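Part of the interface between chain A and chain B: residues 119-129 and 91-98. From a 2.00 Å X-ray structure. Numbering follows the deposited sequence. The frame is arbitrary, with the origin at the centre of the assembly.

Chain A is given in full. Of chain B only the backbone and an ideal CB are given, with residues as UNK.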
# COMPACT_ATOMS: atom_id res chain seq x y z
N PRO A 119 -11.71 7.89 -7.75
CA PRO A 119 -11.01 8.00 -6.47
C PRO A 119 -9.69 7.23 -6.50
O PRO A 119 -8.86 7.38 -5.60
CB PRO A 119 -12.01 7.41 -5.48
CG PRO A 119 -12.75 6.39 -6.31
CD PRO A 119 -12.97 7.15 -7.61
N ILE A 120 -9.51 6.40 -7.52
CA ILE A 120 -8.28 5.63 -7.66
C ILE A 120 -7.26 6.53 -8.35
O ILE A 120 -7.39 6.83 -9.53
CB ILE A 120 -8.48 4.37 -8.54
CG1 ILE A 120 -9.45 3.41 -7.85
CG2 ILE A 120 -7.13 3.68 -8.81
CD1 ILE A 120 -9.79 2.19 -8.69
N GLY A 121 -6.25 6.97 -7.61
CA GLY A 121 -5.23 7.83 -8.19
C GLY A 121 -3.88 7.63 -7.53
O GLY A 121 -3.75 6.92 -6.53
N GLY A 122 -2.86 8.26 -8.09
CA GLY A 122 -1.54 8.13 -7.53
C GLY A 122 -0.46 7.81 -8.54
O GLY A 122 -0.47 8.33 -9.66
N HIS A 123 0.46 6.94 -8.14
CA HIS A 123 1.60 6.60 -8.99
C HIS A 123 2.02 5.15 -8.89
O HIS A 123 2.25 4.64 -7.79
CB HIS A 123 2.78 7.47 -8.58
CG HIS A 123 2.42 8.91 -8.39
ND1 HIS A 123 2.39 9.82 -9.42
CD2 HIS A 123 2.01 9.58 -7.28
CE1 HIS A 123 1.97 10.99 -8.97
NE2 HIS A 123 1.73 10.87 -7.67
N ILE A 124 2.14 4.51 -10.05
CA ILE A 124 2.55 3.11 -10.12
C ILE A 124 3.97 3.01 -10.69
O ILE A 124 4.26 3.60 -11.74
CB ILE A 124 1.56 2.33 -11.01
CG1 ILE A 124 0.16 2.41 -10.40
CG2 ILE A 124 2.02 0.89 -11.18
CD1 ILE A 124 -0.91 1.66 -11.19
N LYS A 125 4.85 2.28 -10.00
CA LYS A 125 6.22 2.14 -10.49
C LYS A 125 6.24 1.04 -11.55
O LYS A 125 6.69 -0.09 -11.30
CB LYS A 125 7.19 1.82 -9.35
CG LYS A 125 8.66 2.08 -9.73
CD LYS A 125 9.62 1.86 -8.57
CE LYS A 125 11.07 2.10 -9.01
NZ LYS A 125 12.01 1.92 -7.87
N LYS A 126 5.74 1.41 -12.72
CA LYS A 126 5.63 0.52 -13.87
C LYS A 126 6.91 -0.22 -14.23
O LYS A 126 6.86 -1.38 -14.62
CB LYS A 126 5.13 1.31 -15.08
CG LYS A 126 5.03 0.50 -16.37
CD LYS A 126 4.72 1.39 -17.57
CE LYS A 126 4.87 0.62 -18.88
NZ LYS A 126 4.71 1.49 -20.08
N ASP A 127 8.06 0.44 -14.10
CA ASP A 127 9.30 -0.23 -14.47
C ASP A 127 9.71 -1.34 -13.51
O ASP A 127 10.68 -2.04 -13.75
CB ASP A 127 10.43 0.80 -14.67
CG ASP A 127 10.96 1.37 -13.37
OD1 ASP A 127 10.35 1.19 -12.30
OD2 ASP A 127 12.02 2.04 -13.43
N ASN A 128 8.95 -1.51 -12.43
CA ASN A 128 9.22 -2.57 -11.46
C ASN A 128 8.43 -3.83 -11.80
O ASN A 128 8.66 -4.89 -11.22
CB ASN A 128 8.80 -2.13 -10.05
CG ASN A 128 9.90 -1.41 -9.29
OD1 ASN A 128 9.78 -1.19 -8.07
ND2 ASN A 128 10.96 -1.03 -9.98
N CYS A 129 7.50 -3.72 -12.74
CA CYS A 129 6.66 -4.85 -13.12
C CYS A 129 7.44 -5.95 -13.83
O CYS A 129 8.13 -5.70 -14.82
CB CYS A 129 5.50 -4.38 -14.00
SG CYS A 129 4.32 -5.68 -14.41
N UNK B 91 4.24 2.14 -1.15
CA UNK B 91 5.19 1.04 -1.06
C UNK B 91 6.23 1.37 -2.10
O UNK B 91 6.13 2.41 -2.76
CB UNK B 91 4.55 -0.33 -1.29
N UNK B 92 7.23 0.52 -2.26
CA UNK B 92 8.25 0.80 -3.25
C UNK B 92 7.72 0.69 -4.67
O UNK B 92 8.33 1.21 -5.60
CB UNK B 92 9.43 -0.15 -3.06
N UNK B 93 6.57 0.03 -4.84
CA UNK B 93 5.96 -0.17 -6.15
C UNK B 93 4.76 0.72 -6.48
O UNK B 93 4.40 0.87 -7.65
CB UNK B 93 5.52 -1.63 -6.26
N UNK B 94 4.13 1.29 -5.46
CA UNK B 94 2.95 2.11 -5.72
C UNK B 94 2.61 3.12 -4.63
O UNK B 94 2.83 2.87 -3.44
CB UNK B 94 1.74 1.19 -5.93
N UNK B 95 2.06 4.25 -5.06
CA UNK B 95 1.59 5.30 -4.17
C UNK B 95 0.11 5.44 -4.53
O UNK B 95 -0.23 5.90 -5.62
CB UNK B 95 2.37 6.61 -4.33
N UNK B 96 -0.77 5.01 -3.64
CA UNK B 96 -2.20 5.09 -3.90
C UNK B 96 -2.78 6.27 -3.12
O UNK B 96 -2.67 6.34 -1.89
CB UNK B 96 -2.90 3.78 -3.52
N UNK B 97 -3.39 7.20 -3.85
CA UNK B 97 -3.99 8.39 -3.24
C UNK B 97 -5.48 8.34 -3.49
O UNK B 97 -5.93 8.35 -4.63
CB UNK B 97 -3.38 9.68 -3.80
N UNK B 98 -6.24 8.29 -2.40
CA UNK B 98 -7.69 8.19 -2.47
C UNK B 98 -8.39 9.30 -1.70
O UNK B 98 -8.23 9.42 -0.49
CB UNK B 98 -8.14 6.83 -1.94

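The two stretches run antiparallel, and main-chain bonds set the register before any side chain of chain B is considered. Position 95 pairs with His123(A) in both directions, N to O and O to N, each 2.8 Å. The N of 97 donates to Gly121(A) O at 2.7 Å, and the O of 93 accepts from Lys125(A) N at 2.8 Å. These bonds name no side chain, though the N-H donors at 95 and 97 rule out proline there.

Position 91 has nothing of chain A within 5.5 Å of its ideal CB, so this stretch leaves the choice open. It is Thr91(B), whose OG1 accepts from the backbone N of 93 at 3.2 Å and of 94 at 3.1 Å, bracing the turn.

At 92, phi/psi of -69/-18 is open to most residues, and an ideal CB, 5.1 Å from Asn128(A) OD1, has room. Small or polar residues would suit; the residue is Gly92(B), whose O lies 3.3 Å from Lys125(A) CD.

Position 93 points its CB sideways, 4.6 Å from Asn128(A) OD1 and 4.9 Å from Lys125(A) CB. A polar side chain of modest length, such as Asn, Asp, Ser or Gln, could reach the amide. In Asp93(B), with chi1 m, the end of the side chain comes nearer to chain A than the sideways CB suggests, and OD1 lies 2.6 Å from Asn128(A) OD1; the geometry leaves the nature of this contact open.

Position 94 shares a sheet face with Ile124(A), whose hydrocarbon side chain favours Ile, Val, Leu or Met. Ile94(B), extended with both chi angles t, places CD1 4.0 Å from Ile124(A) CG1.

The opposite face at 95 carries His123(A). A branched aliphatic, Thr or a longer polar residue would all be plausible beside the imidazole. In Val95(B), CB lies at the edge of the ring, 4.1 Å from CD2 of His123(A).

At 96 the CB points away, but a long apolar side chain could bend back to Ile120(A); Leu or Met would fit. Leu96(B) does so, its CD1 reaching 4.3 Å from Ile120(A) CG2 and 3.5 Å from Gly121(A) O.

Position 97 returns to the face of His123(A), with side-chain-free Gly121(A) and Gly122(A) opposite. That space admits a long chain, and the imidazole invites a polar end such as Glu or Gln. Glu97(B) crosses it, its CD 4.0 Å from Gly122(A) CA and OE1 3.5 Å from His123(A) NE2, near the ring plane.

Position 98 points sideways near Pro119(A), where a compact apolar residue suits. Val98(B) sets CG1 4.1 Å from Pro119(A) CB.

Chain B, residues 91-98: TGDIVLEV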
# COMPACT_ATOMS: atom_id res chain seq x y z
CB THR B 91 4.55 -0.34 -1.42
OG1 THR B 91 4.19 -0.36 -2.81
CG2 THR B 91 3.31 -0.59 -0.57
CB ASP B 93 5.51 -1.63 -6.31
CG ASP B 93 6.66 -2.61 -6.33
OD1 ASP B 93 7.63 -2.37 -7.07
OD2 ASP B 93 6.60 -3.62 -5.60
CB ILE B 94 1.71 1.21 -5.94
CG1 ILE B 94 0.49 2.04 -6.36
CG2 ILE B 94 1.38 0.46 -4.64
CD1 ILE B 94 -0.75 1.18 -6.69
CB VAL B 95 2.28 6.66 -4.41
CG1 VAL B 95 1.67 7.71 -3.48
CG2 VAL B 95 3.79 6.55 -4.16
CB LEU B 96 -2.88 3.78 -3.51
CG LEU B 96 -4.38 3.59 -3.77
CD1 LEU B 96 -4.69 3.76 -5.25
CD2 LEU B 96 -4.79 2.20 -3.30
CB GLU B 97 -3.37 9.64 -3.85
CG GLU B 97 -1.85 9.64 -3.76
CD GLU B 97 -1.19 10.77 -4.53
OE1 GLU B 97 0.05 10.82 -4.55
OE2 GLU B 97 -1.91 11.61 -5.12
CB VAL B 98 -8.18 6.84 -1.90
CG1 VAL B 98 -9.68 6.64 -2.20
CG2 VAL B 98 -7.35 5.69 -2.49
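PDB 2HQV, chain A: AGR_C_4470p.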